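Hydroxyethylthiazole kinase (Pyrococcus horikoshii, PDB 3HPD) probably catalyses the magnesium- and ATP-dependent phosphorylation of the hydroxyl group of 4-methyl-5-(2-hydroxyethyl)thiazole, a step of thiamine diphosphate biosynthesis. Local coordinates at residues I62-L67 with K100-V105; G119-I124 with E145-L150; A199-F204 with K212-A217; I223-A228 with V240-W245. All coordinates share one frame; numbering follows the deposited sequence.

Contact 1: I62-L67 with K100-V105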
loop_
_atom_site.group_PDB
_atom_site.type_symbol
_atom_site.label_atom_id
_atom_site.label_comp_id
_atom_site.label_asym_id
_atom_site.label_seq_id
_atom_site.Cartn_x
_atom_site.Cartn_y
_atom_site.Cartn_z
ATOM N N ILE A 62 1.081 -11.924 -12.845
ATOM C CA ILE A 62 0.382 -10.796 -13.453
ATOM C C ILE A 62 -0.985 -10.649 -12.790
ATOM O O ILE A 62 -1.759 -11.601 -12.719
ATOM C CB ILE A 62 0.194 -11.008 -14.975
ATOM C CG1 ILE A 62 1.563 -11.075 -15.659
ATOM C CG2 ILE A 62 -0.636 -9.864 -15.563
ATOM C CD1 ILE A 62 1.509 -11.465 -17.126
ATOM N N ASN A 63 -1.268 -9.447 -12.301
ATOM C CA ASN A 63 -2.523 -9.152 -11.615
ATOM C C ASN A 63 -3.087 -7.863 -12.218
ATOM O O ASN A 63 -2.479 -6.802 -12.093
ATOM C CB ASN A 63 -2.233 -8.973 -10.119
ATOM C CG ASN A 63 -3.484 -8.755 -9.304
ATOM O OD1 ASN A 63 -4.331 -7.939 -9.656
ATOM N ND2 ASN A 63 -3.602 -9.479 -8.194
ATOM N N ILE A 64 -4.249 -7.956 -12.857
ATOM C CA ILE A 64 -4.868 -6.803 -13.522
ATOM C C ILE A 64 -5.821 -5.960 -12.676
ATOM O O ILE A 64 -6.589 -5.167 -13.221
ATOM C CB ILE A 64 -5.648 -7.260 -14.775
ATOM C CG1 ILE A 64 -6.845 -8.124 -14.359
ATOM C CG2 ILE A 64 -4.732 -8.052 -15.696
ATOM C CD1 ILE A 64 -7.730 -8.560 -15.524
ATOM N N GLY A 65 -5.757 -6.117 -11.356
ATOM C CA GLY A 65 -6.643 -5.388 -10.455
ATOM C C GLY A 65 -6.846 -3.894 -10.666
ATOM O O GLY A 65 -7.953 -3.382 -10.476
ATOM N N THR A 66 -5.786 -3.182 -11.035
ATOM C CA THR A 66 -5.882 -1.741 -11.258
ATOM C C THR A 66 -5.186 -1.367 -12.560
ATOM O O THR A 66 -4.439 -0.395 -12.617
ATOM C CB THR A 66 -5.220 -0.941 -10.111
ATOM O OG1 THR A 66 -3.848 -1.337 -9.981
ATOM C CG2 THR A 66 -5.949 -1.185 -8.790
ATOM N N LEU A 67 -5.447 -2.132 -13.611
ATOM C CA LEU A 67 -4.808 -1.878 -14.896
ATOM C C LEU A 67 -5.268 -0.635 -15.646
ATOM O O LEU A 67 -6.293 -0.034 -15.328
ATOM C CB LEU A 67 -4.985 -3.088 -15.823
ATOM C CG LEU A 67 -6.375 -3.688 -16.095
ATOM C CD1 LEU A 67 -7.494 -2.706 -15.786
ATOM C CD2 LEU A 67 -6.434 -4.141 -17.550
ATOM N N LYS A 100 -15.467 -5.097 -19.722
ATOM C CA LYS A 100 -14.974 -5.719 -20.944
ATOM C C LYS A 100 -13.460 -5.571 -21.026
ATOM O O LYS A 100 -12.764 -6.463 -21.508
ATOM C CB LYS A 100 -15.611 -5.063 -22.173
ATOM C CG LYS A 100 -17.127 -5.179 -22.255
ATOM C CD LYS A 100 -17.653 -4.385 -23.448
ATOM C CE LYS A 100 -19.170 -4.387 -23.506
ATOM N NZ LYS A 100 -19.674 -3.553 -24.633
ATOM N N PHE A 101 -12.962 -4.431 -20.558
ATOM C CA PHE A 101 -11.531 -4.140 -20.568
ATOM C C PHE A 101 -10.742 -5.229 -19.842
ATOM O O PHE A 101 -9.730 -5.712 -20.346
ATOM C CB PHE A 101 -11.281 -2.771 -19.917
ATOM C CG PHE A 101 -9.852 -2.295 -19.998
ATOM C CD1 PHE A 101 -9.139 -2.375 -21.191
ATOM C CD2 PHE A 101 -9.232 -1.726 -18.885
ATOM C CE1 PHE A 101 -7.831 -1.891 -21.279
ATOM C CE2 PHE A 101 -7.928 -1.239 -18.961
ATOM C CZ PHE A 101 -7.225 -1.322 -20.161
ATOM N N ARG A 102 -11.215 -5.625 -18.663
ATOM C CA ARG A 102 -10.535 -6.656 -17.887
ATOM C C ARG A 102 -10.672 -8.034 -18.517
ATOM O O ARG A 102 -9.733 -8.827 -18.501
ATOM C CB ARG A 102 -11.070 -6.664 -16.454
ATOM C CG ARG A 102 -10.783 -5.355 -15.756
ATOM C CD ARG A 102 -11.311 -5.306 -14.348
ATOM N NE ARG A 102 -10.988 -4.014 -13.756
ATOM C CZ ARG A 102 -10.416 -3.858 -12.570
ATOM N NH1 ARG A 102 -10.103 -4.920 -11.839
ATOM N NH2 ARG A 102 -10.146 -2.639 -12.125
ATOM N N THR A 103 -11.843 -8.314 -19.076
ATOM C CA THR A 103 -12.080 -9.595 -19.730
ATOM C C THR A 103 -11.197 -9.679 -20.972
ATOM O O THR A 103 -10.547 -10.697 -21.226
ATOM C CB THR A 103 -13.556 -9.735 -20.155
ATOM O OG1 THR A 103 -14.397 -9.600 -19.004
ATOM C CG2 THR A 103 -13.801 -11.099 -20.798
ATOM N N ARG A 104 -11.177 -8.593 -21.740
ATOM C CA ARG A 104 -10.385 -8.526 -22.964
ATOM C C ARG A 104 -8.894 -8.726 -22.710
ATOM O O ARG A 104 -8.248 -9.540 -23.375
ATOM C CB ARG A 104 -10.618 -7.184 -23.671
ATOM C CG ARG A 104 -9.695 -6.949 -24.859
ATOM C CD ARG A 104 -10.115 -5.751 -25.716
ATOM N NE ARG A 104 -10.072 -4.472 -25.007
ATOM C CZ ARG A 104 -11.143 -3.838 -24.537
ATOM N NH1 ARG A 104 -12.351 -4.365 -24.696
ATOM N NH2 ARG A 104 -11.014 -2.670 -23.922
ATOM N N VAL A 105 -8.347 -7.986 -21.752
ATOM C CA VAL A 105 -6.927 -8.099 -21.436
ATOM C C VAL A 105 -6.584 -9.489 -20.902
ATOM O O VAL A 105 -5.532 -10.043 -21.226
ATOM C CB VAL A 105 -6.497 -7.029 -20.408
ATOM C CG1 VAL A 105 -5.039 -7.227 -20.023
ATOM C CG2 VAL A 105 -6.708 -5.636 -21.000
#
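Ile-64 sends its CD1 to the backbone of helix 100-112, 3.6 Å from Arg-102 O, with Arg-102 CB close by. With CG1 between the backbone N and the carbonyl carbon (chi1 66°), Ile-64 carries its terminal methyl to the helix, and CG2 lies more loosely beside Val-105 CG1. The next residue is held from within the segment: Gly-65 N donates to Asn-63 OD1 at 2.9 Å, an Asx turn at the C-terminal end of a parallel strand, in the ribokinase-like α/β fold of this family. At Gly-65 the contact becomes polar. Gly-65 O sits at the edge of the Arg-102 guanidinium and takes two bent, weak hydrogen bonds, 2.8 Å from Arg-102 NH2 and 3.0 Å from Arg-102 NH1. The extended arginine also salt-bridges through NE to Glu-49 of the second subunit, and its NH1 donates to Val-94 O. Thr-66 OG1 bonds to Phe-24 N, and its side chain packs on Met-43 of the second subunit, a predicted substrate-binding residue. Leu-67 meets Phe-101 tip to tip. Leu-67 CD2 lies over one face of that ring, 4.0 Å from the centroid, and Leu-67 CD1 comes within 3.5 Å of Phe-101 CE2. Leu-67 CD2 also touches Val-105 CG2 at 3.8 Å.

Contact 2: G119-I124 with E145-L150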
loop_
_atom_site.group_PDB
_atom_site.type_symbol
_atom_site.label_atom_id
_atom_site.label_comp_id
_atom_site.label_asym_id
_atom_site.label_seq_id
_atom_site.Cartn_x
_atom_site.Cartn_y
_atom_site.Cartn_z
ATOM N N GLY A 119 -8.714 -17.573 -10.271
ATOM C CA GLY A 119 -9.727 -16.578 -9.994
ATOM C C GLY A 119 -10.950 -17.157 -9.336
ATOM O O GLY A 119 -11.000 -18.364 -9.107
ATOM N N ASN A 120 -11.938 -16.320 -9.022
ATOM C CA ASN A 120 -13.154 -16.839 -8.406
ATOM C C ASN A 120 -14.110 -17.342 -9.483
ATOM O O ASN A 120 -13.827 -17.238 -10.676
ATOM C CB ASN A 120 -13.842 -15.779 -7.531
ATOM C CG ASN A 120 -14.266 -14.553 -8.311
ATOM O OD1 ASN A 120 -14.733 -14.648 -9.445
ATOM N ND2 ASN A 120 -14.122 -13.385 -7.691
ATOM N N PHE A 121 -15.245 -17.888 -9.061
ATOM C CA PHE A 121 -16.215 -18.435 -10.001
ATOM C C PHE A 121 -16.663 -17.452 -11.082
ATOM O O PHE A 121 -16.662 -17.785 -12.263
ATOM C CB PHE A 121 -17.445 -18.955 -9.257
ATOM C CG PHE A 121 -18.342 -19.805 -10.107
ATOM C CD1 PHE A 121 -18.141 -21.179 -10.196
ATOM C CD2 PHE A 121 -19.364 -19.228 -10.852
ATOM C CE1 PHE A 121 -18.944 -21.966 -11.017
ATOM C CE2 PHE A 121 -20.172 -20.006 -11.678
ATOM C CZ PHE A 121 -19.962 -21.377 -11.759
ATOM N N GLY A 122 -17.046 -16.246 -10.677
ATOM C CA GLY A 122 -17.499 -15.257 -11.639
ATOM C C GLY A 122 -16.465 -14.885 -12.686
ATOM O O GLY A 122 -16.784 -14.778 -13.873
ATOM N N GLU A 123 -15.224 -14.696 -12.251
ATOM C CA GLU A 123 -14.145 -14.320 -13.160
ATOM C C GLU A 123 -13.820 -15.411 -14.170
ATOM O O GLU A 123 -13.730 -15.145 -15.367
ATOM C CB GLU A 123 -12.888 -13.950 -12.359
ATOM C CG GLU A 123 -13.125 -12.818 -11.362
ATOM C CD GLU A 123 -11.963 -12.598 -10.407
ATOM O OE1 GLU A 123 -11.260 -13.579 -10.074
ATOM O OE2 GLU A 123 -11.762 -11.443 -9.967
ATOM N N ILE A 124 -13.649 -16.643 -13.699
ATOM C CA ILE A 124 -13.327 -17.734 -14.607
ATOM C C ILE A 124 -14.502 -18.087 -15.520
ATOM O O ILE A 124 -14.307 -18.407 -16.689
ATOM C CB ILE A 124 -12.881 -18.996 -13.838
ATOM C CG1 ILE A 124 -11.709 -18.654 -12.912
ATOM C CG2 ILE A 124 -12.465 -20.084 -14.822
ATOM C CD1 ILE A 124 -10.532 -17.973 -13.609
ATOM N N GLU A 145 -20.154 -29.155 -7.701
ATOM C CA GLU A 145 -20.068 -29.879 -8.971
ATOM C C GLU A 145 -19.885 -28.905 -10.130
ATOM O O GLU A 145 -19.120 -29.163 -11.059
ATOM C CB GLU A 145 -21.319 -30.729 -9.215
ATOM C CG GLU A 145 -21.092 -32.238 -9.102
ATOM C CD GLU A 145 -20.109 -32.779 -10.133
ATOM O OE1 GLU A 145 -20.320 -32.557 -11.344
ATOM O OE2 GLU A 145 -19.129 -33.437 -9.729
ATOM N N GLU A 146 -20.589 -27.780 -10.066
ATOM C CA GLU A 146 -20.506 -26.768 -11.109
ATOM C C GLU A 146 -19.132 -26.094 -11.120
ATOM O O GLU A 146 -18.588 -25.801 -12.182
ATOM C CB GLU A 146 -21.613 -25.729 -10.909
ATOM C CG GLU A 146 -21.634 -24.624 -11.951
ATOM C CD GLU A 146 -22.844 -23.716 -11.813
ATOM O OE1 GLU A 146 -23.446 -23.691 -10.718
ATOM O OE2 GLU A 146 -23.183 -23.020 -12.795
ATOM N N ALA A 147 -18.575 -25.855 -9.937
ATOM C CA ALA A 147 -17.259 -25.226 -9.827
ATOM C C ALA A 147 -16.196 -26.182 -10.360
ATOM O O ALA A 147 -15.247 -25.769 -11.026
ATOM C CB ALA A 147 -16.964 -24.873 -8.375
ATOM N N LYS A 148 -16.366 -27.467 -10.063
ATOM C CA LYS A 148 -15.424 -28.483 -10.519
ATOM C C LYS A 148 -15.435 -28.576 -12.040
ATOM O O LYS A 148 -14.385 -28.642 -12.672
ATOM C CB LYS A 148 -15.776 -29.848 -9.919
ATOM C CG LYS A 148 -14.851 -30.957 -10.382
ATOM C CD LYS A 148 -15.054 -32.254 -9.610
ATOM C CE LYS A 148 -16.408 -32.871 -9.883
ATOM N NZ LYS A 148 -16.305 -34.356 -10.009
ATOM N N LYS A 149 -16.628 -28.583 -12.622
ATOM C CA LYS A 149 -16.762 -28.662 -14.070
ATOM C C LYS A 149 -16.158 -27.421 -14.722
ATOM O O LYS A 149 -15.494 -27.514 -15.753
ATOM C CB LYS A 149 -18.238 -28.799 -14.454
ATOM C CG LYS A 149 -18.524 -28.679 -15.949
ATOM C CD LYS A 149 -19.966 -29.070 -16.261
ATOM C CE LYS A 149 -20.411 -28.574 -17.631
ATOM N NZ LYS A 149 -19.589 -29.122 -18.746
ATOM N N LEU A 150 -16.385 -26.260 -14.112
ATOM C CA LEU A 150 -15.854 -25.008 -14.644
ATOM C C LEU A 150 -14.331 -25.048 -14.677
ATOM O O LEU A 150 -13.711 -24.708 -15.684
ATOM C CB LEU A 150 -16.311 -23.818 -13.792
ATOM C CG LEU A 150 -15.717 -22.468 -14.213
ATOM C CD1 LEU A 150 -16.117 -22.160 -15.648
ATOM C CD2 LEU A 150 -16.191 -21.368 -13.278
#
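Phe-121 lays one face of its ring against Leu-150, whose CD2 stands 3.9 Å from the ring centroid, 23° off the normal, in a CH-pi contact shifted toward the rim and closest to CE1. Ala-147 meets the ring at its edge instead: Ala-147 CA lies in the ring plane, 3.9 Å from Phe-121 CE1. Near the same plane, Glu-146 CG approaches Phe-121 CZ at 3.7 Å. The Glu-146 side chain crosses the phenylalanine at about a right angle, its carboxylate plane turned 76° from the ring, and Glu-146 CD also lies by Phe-121 CZ. One turn further along helix 121-131, Ile-124 CG2 touches Leu-150 CG at 4.1 Å. With CG1 beside the backbone N (chi1 -55°), it is CG2, anti to that N, that faces Leu-150. The contact thus joins the first turn of the helix that follows strand 116-120 to helix 144-157 of the α/β fold, both packing on the central sheet: Ile-124 and Leu-150 each rest on Val-164 of strand 161-165. That first turn is fixed by a capping box. Glu-123 N donates to Asn-120 OD1 at 2.8 Å, nearly along the C=O axis, and Asn-120 N returns a bond of 3.0 Å to Glu-123 OE1. The other carboxylate oxygen, Glu-123 OE2, accepts from Gly-95 N, tying the helix start to a neighbouring loop.

Contact 3: A199-F204 with K212-A217; sequences ALTGAF and KATTSA
Phe-204 turns one face of its ring to the backbone and short side chains of helix 210-231. Ser-216 CB stands over that face, 4.0 Å from the centroid, and Ala-217 N lies above it too, offset toward the rim. Phe-204 CG, anti to the carbonyl carbon (chi1 -79°), sets the ring alongside helix 210-231; Phe-204 CB approaches Ala-213 O at 3.4 Å. Ser-216 OG donates a hydrogen bond to Lys-212 O at 2.6 Å, and Ser-216 N reaches the same oxygen from the opposite face of its plane. Ala-217 CB fits between two side chains of the other helix, 3.8 Å from Phe-204 CD2 and 3.3 Å from Thr-201 OG1; that hydroxyl bonds to Val-197 O. The Thr-201 and Thr-214 side chains cross obliquely, Thr-201 CG2 coming nearest Thr-214 OG1, which bonds to Pro-210 O. An alanine at Phe-204 removes the ring and would probably open a gap beside Ser-216 CB and Ala-217. The small Ala-213, Ser-216 and Ala-217 are consistent with the close approach of consecutive helices 193-205 and 210-231, whose short segments lie 8.2 Å apart between axes at 133°. Leu-37 of helix 27-37 touches Leu-200 and Phe-204, Phe-3 of helix 2-14 packs on Ser-216, and Thr-201 and Thr-214 both rest on Val-116 of strand 116-120.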
loop_
_atom_site.group_PDB
_atom_site.type_symbol
_atom_site.label_atom_id
_atom_site.label_comp_id
_atom_site.label_asym_id
_atom_site.label_seq_id
_atom_site.Cartn_x
_atom_site.Cartn_y
_atom_site.Cartn_z
ATOM N N ALA A 199 0.136 -14.606 -5.852
ATOM C CA ALA A 199 1.546 -14.283 -5.640
ATOM C C ALA A 199 2.297 -15.476 -5.052
ATOM O O ALA A 199 3.414 -15.785 -5.474
ATOM C CB ALA A 199 1.678 -13.070 -4.715
ATOM N N LEU A 200 1.685 -16.149 -4.081
ATOM C CA LEU A 200 2.313 -17.313 -3.456
ATOM C C LEU A 200 2.456 -18.439 -4.474
ATOM O O LEU A 200 3.442 -19.178 -4.462
ATOM C CB LEU A 200 1.477 -17.798 -2.268
ATOM C CG LEU A 200 1.344 -16.817 -1.097
ATOM C CD1 LEU A 200 0.391 -17.388 -0.065
ATOM C CD2 LEU A 200 2.709 -16.553 -0.484
ATOM N N THR A 201 1.462 -18.571 -5.346
ATOM C CA THR A 201 1.493 -19.595 -6.383
ATOM C C THR A 201 2.722 -19.358 -7.256
ATOM O O THR A 201 3.341 -20.303 -7.747
ATOM C CB THR A 201 0.221 -19.544 -7.252
ATOM O OG1 THR A 201 -0.915 -19.886 -6.448
ATOM C CG2 THR A 201 0.324 -20.524 -8.417
ATOM N N GLY A 202 3.073 -18.090 -7.445
ATOM C CA GLY A 202 4.245 -17.765 -8.240
ATOM C C GLY A 202 5.492 -18.386 -7.637
ATOM O O GLY A 202 6.378 -18.851 -8.360
ATOM N N ALA A 203 5.570 -18.392 -6.309
ATOM C CA ALA A 203 6.717 -18.979 -5.624
ATOM C C ALA A 203 6.712 -20.501 -5.776
ATOM O O ALA A 203 7.744 -21.107 -6.058
ATOM C CB ALA A 203 6.702 -18.599 -4.144
ATOM N N PHE A 204 5.547 -21.116 -5.596
ATOM C CA PHE A 204 5.439 -22.566 -5.714
ATOM C C PHE A 204 5.682 -23.071 -7.131
ATOM O O PHE A 204 6.324 -24.101 -7.321
ATOM C CB PHE A 204 4.060 -23.034 -5.240
ATOM C CG PHE A 204 3.924 -23.100 -3.746
ATOM C CD1 PHE A 204 4.474 -24.162 -3.033
ATOM C CD2 PHE A 204 3.254 -22.099 -3.050
ATOM C CE1 PHE A 204 4.361 -24.226 -1.643
ATOM C CE2 PHE A 204 3.135 -22.149 -1.660
ATOM C CZ PHE A 204 3.687 -23.217 -0.954
ATOM N N LYS A 212 0.354 -29.077 -8.870
ATOM C CA LYS A 212 0.786 -29.257 -7.487
ATOM C C LYS A 212 1.163 -27.929 -6.836
ATOM O O LYS A 212 0.951 -27.736 -5.643
ATOM C CB LYS A 212 1.979 -30.214 -7.424
ATOM C CG LYS A 212 1.636 -31.654 -7.769
ATOM C CD LYS A 212 2.888 -32.515 -7.805
ATOM C CE LYS A 212 2.551 -33.977 -8.047
ATOM N NZ LYS A 212 3.783 -34.817 -8.083
ATOM N N ALA A 213 1.718 -27.016 -7.626
ATOM C CA ALA A 213 2.123 -25.710 -7.110
ATOM C C ALA A 213 0.915 -24.903 -6.642
ATOM O O ALA A 213 0.902 -24.363 -5.533
ATOM C CB ALA A 213 2.881 -24.937 -8.187
ATOM N N THR A 214 -0.102 -24.824 -7.495
ATOM C CA THR A 214 -1.306 -24.073 -7.172
ATOM C C THR A 214 -2.057 -24.713 -6.005
ATOM O O THR A 214 -2.533 -24.014 -5.107
ATOM C CB THR A 214 -2.236 -23.973 -8.399
ATOM O OG1 THR A 214 -1.485 -23.498 -9.525
ATOM C CG2 THR A 214 -3.378 -23.001 -8.127
ATOM N N THR A 215 -2.161 -26.040 -6.014
ATOM C CA THR A 215 -2.842 -26.747 -4.933
ATOM C C THR A 215 -2.102 -26.479 -3.626
ATOM O O THR A 215 -2.721 -26.241 -2.590
ATOM C CB THR A 215 -2.879 -28.281 -5.178
ATOM O OG1 THR A 215 -3.587 -28.561 -6.392
ATOM C CG2 THR A 215 -3.574 -28.988 -4.024
ATOM N N SER A 216 -0.772 -26.514 -3.677
ATOM C CA SER A 216 0.034 -26.268 -2.484
ATOM C C SER A 216 -0.174 -24.851 -1.955
ATOM O O SER A 216 -0.227 -24.632 -0.745
ATOM C CB SER A 216 1.521 -26.480 -2.785
ATOM O OG SER A 216 1.779 -27.826 -3.142
ATOM N N ALA A 217 -0.287 -23.891 -2.866
ATOM C CA ALA A 217 -0.480 -22.497 -2.476
ATOM C C ALA A 217 -1.813 -22.311 -1.761
ATOM O O ALA A 217 -1.895 -21.614 -0.750
ATOM C CB ALA A 217 -0.420 -21.599 -3.704
#

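Contact 4: I223-A228 with V240-W245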
loop_
_atom_site.group_PDB
_atom_site.type_symbol
_atom_site.label_atom_id
_atom_site.label_comp_id
_atom_site.label_asym_id
_atom_site.label_seq_id
_atom_site.Cartn_x
_atom_site.Cartn_y
_atom_site.Cartn_z
ATOM N N ILE A 223 -4.642 -22.766 5.318
ATOM C CA ILE A 223 -4.279 -23.144 6.679
ATOM C C ILE A 223 -3.837 -21.903 7.453
ATOM O O ILE A 223 -4.167 -21.745 8.631
ATOM C CB ILE A 223 -3.129 -24.181 6.688
ATOM C CG1 ILE A 223 -3.616 -25.495 6.060
ATOM C CG2 ILE A 223 -2.644 -24.410 8.125
ATOM C CD1 ILE A 223 -2.552 -26.587 5.990
ATOM N N ALA A 224 -3.088 -21.023 6.793
ATOM C CA ALA A 224 -2.625 -19.803 7.449
ATOM C C ALA A 224 -3.836 -18.989 7.891
ATOM O O ALA A 224 -3.827 -18.374 8.962
ATOM C CB ALA A 224 -1.748 -18.980 6.493
ATOM N N ALA A 225 -4.880 -18.998 7.066
ATOM C CA ALA A 225 -6.104 -18.266 7.374
ATOM C C ALA A 225 -6.781 -18.851 8.615
ATOM O O ALA A 225 -7.244 -18.117 9.490
ATOM C CB ALA A 225 -7.053 -18.315 6.177
ATOM N N GLU A 226 -6.839 -20.178 8.691
ATOM C CA GLU A 226 -7.446 -20.841 9.838
ATOM C C GLU A 226 -6.655 -20.529 11.105
ATOM O O GLU A 226 -7.235 -20.218 12.144
ATOM C CB GLU A 226 -7.490 -22.356 9.610
ATOM C CG GLU A 226 -8.477 -22.779 8.532
ATOM C CD GLU A 226 -8.353 -24.245 8.164
ATOM O OE1 GLU A 226 -8.193 -25.076 9.080
ATOM O OE2 GLU A 226 -8.426 -24.565 6.955
ATOM N N LYS A 227 -5.330 -20.612 11.010
ATOM C CA LYS A 227 -4.458 -20.340 12.149
ATOM C C LYS A 227 -4.542 -18.884 12.585
ATOM O O LYS A 227 -4.497 -18.577 13.776
ATOM C CB LYS A 227 -3.007 -20.684 11.799
ATOM C CG LYS A 227 -2.766 -22.164 11.515
ATOM C CD LYS A 227 -3.075 -23.022 12.732
ATOM C CE LYS A 227 -2.110 -22.762 13.877
ATOM N NZ LYS A 227 -2.465 -23.565 15.083
ATOM N N ALA A 228 -4.657 -17.981 11.617
ATOM C CA ALA A 228 -4.743 -16.564 11.938
ATOM C C ALA A 228 -6.037 -16.285 12.693
ATOM O O ALA A 228 -6.046 -15.544 13.676
ATOM C CB ALA A 228 -4.683 -15.727 10.659
ATOM N N VAL A 240 -2.930 -9.158 9.927
ATOM C CA VAL A 240 -1.560 -9.220 10.425
ATOM C C VAL A 240 -1.107 -10.663 10.665
ATOM O O VAL A 240 0.014 -11.045 10.315
ATOM C CB VAL A 240 -1.414 -8.427 11.755
ATOM C CG1 VAL A 240 -0.038 -8.661 12.359
ATOM C CG2 VAL A 240 -1.627 -6.939 11.506
ATOM N N LYS A 241 -1.984 -11.463 11.259
ATOM C CA LYS A 241 -1.664 -12.854 11.559
ATOM C C LYS A 241 -1.491 -13.740 10.329
ATOM O O LYS A 241 -0.907 -14.821 10.422
ATOM C CB LYS A 241 -2.730 -13.446 12.481
ATOM C CG LYS A 241 -2.759 -12.821 13.870
ATOM C CD LYS A 241 -1.519 -13.201 14.678
ATOM C CE LYS A 241 -1.584 -12.637 16.093
ATOM N NZ LYS A 241 -0.511 -13.184 16.969
ATOM N N LEU A 242 -1.993 -13.303 9.178
ATOM C CA LEU A 242 -1.833 -14.095 7.962
ATOM C C LEU A 242 -0.345 -14.228 7.633
ATOM O O LEU A 242 0.135 -15.312 7.297
ATOM C CB LEU A 242 -2.574 -13.448 6.783
ATOM C CG LEU A 242 -4.110 -13.455 6.856
ATOM C CD1 LEU A 242 -4.688 -12.718 5.647
ATOM C CD2 LEU A 242 -4.616 -14.895 6.898
ATOM N N TYR A 243 0.385 -13.120 7.741
ATOM C CA TYR A 243 1.820 -13.121 7.462
ATOM C C TYR A 243 2.554 -13.952 8.501
ATOM O O TYR A 243 3.501 -14.667 8.175
ATOM C CB TYR A 243 2.361 -11.692 7.489
ATOM C CG TYR A 243 1.628 -10.778 6.544
ATOM C CD1 TYR A 243 1.842 -10.852 5.166
ATOM C CD2 TYR A 243 0.683 -9.871 7.020
ATOM C CE1 TYR A 243 1.130 -10.044 4.282
ATOM C CE2 TYR A 243 -0.037 -9.054 6.142
ATOM C CZ TYR A 243 0.193 -9.148 4.777
ATOM O OH TYR A 243 -0.498 -8.334 3.904
ATOM N N ASP A 244 2.124 -13.843 9.755
ATOM C CA ASP A 244 2.756 -14.600 10.827
ATOM C C ASP A 244 2.709 -16.087 10.526
ATOM O O ASP A 244 3.710 -16.790 10.675
ATOM C CB ASP A 244 2.060 -14.341 12.167
ATOM C CG ASP A 244 2.392 -12.983 12.744
ATOM O OD1 ASP A 244 3.154 -12.227 12.105
ATOM O OD2 ASP A 244 1.892 -12.673 13.842
ATOM N N TRP A 245 1.550 -16.565 10.088
ATOM C CA TRP A 245 1.414 -17.982 9.805
ATOM C C TRP A 245 1.974 -18.470 8.479
ATOM O O TRP A 245 2.290 -19.649 8.341
ATOM C CB TRP A 245 -0.039 -18.413 10.010
ATOM C CG TRP A 245 -0.288 -18.561 11.474
ATOM C CD1 TRP A 245 -0.878 -17.653 12.310
ATOM C CD2 TRP A 245 0.226 -19.601 12.310
ATOM N NE1 TRP A 245 -0.752 -18.063 13.621
ATOM C CE2 TRP A 245 -0.077 -19.255 13.647
ATOM C CE3 TRP A 245 0.920 -20.793 12.059
ATOM C CZ2 TRP A 245 0.294 -20.059 14.731
ATOM C CZ3 TRP A 245 1.288 -21.591 13.138
ATOM C CH2 TRP A 245 0.974 -21.219 14.457
#
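Lys-227 and Trp-245 lead an alanine-lined contact between two consecutive helices, 210-231 and 235-248, whose short segments cross at 122° with axes 8.2 Å apart. Lys-227 CB sits over one face of the indole, 3.5 Å from the centroid of the five-membered ring and 13° off its normal. The lysine chain, bent at chi2 and chi3, then passes over the six-membered ring, where CE approaches Trp-245 CH2 at 3.5 Å. Its NZ stands 4.7 Å from that ring's centroid, an off-centre cation-pi contact, and is salt-bridged to Glu-230; Trp-245 NE1 donates to Glu-231 OE1. A leucine in place of Trp-245 removes the indole and would probably leave the Lys-227 chain freer to turn and Glu-231 OE1 without its N-H partner. Elsewhere small side chains let the backbones close in: Ala-228 CB meets Lys-241 CB at 3.5 Å, and Leu-242 CD2 reaches Ala-225 CA at 3.7 Å. Lys-241 NZ has its own salt bridge to Glu-231 OE2. Helix 251-257 adjoins the pair, its Tyr-257 OH bonding to Lys-227 NZ, and beyond helix 235-248 lies the third subunit, whose Ser-237 OG hydrogen-bonds to Asp-244 OD2.

Overall arrangement
The four contacts follow one another along the chain without touching. Contacts 1 and 2 reach the same central sheet and are about 18 Å apart between centres, with helix 100-112 leading into strand 116-120. Contacts 3 and 4 share helix 210-231, their centres about 16 Å apart; contact 3 lies near the middle of the chain, whereas contacts 1 and 4 sit on opposite sides of its centre. Around the predicted ATP site, the side chains of Thr-201 in contact 3 and Ile-124 in contact 2 come within about 5 and 6 Å of the Lys-118 side chain. Gly-65 in contact 1 and the Leu-242 side chain in contact 4 are each about 9 Å from the position of Gly-192 in the predicted substrate site, and both contacts border other subunits.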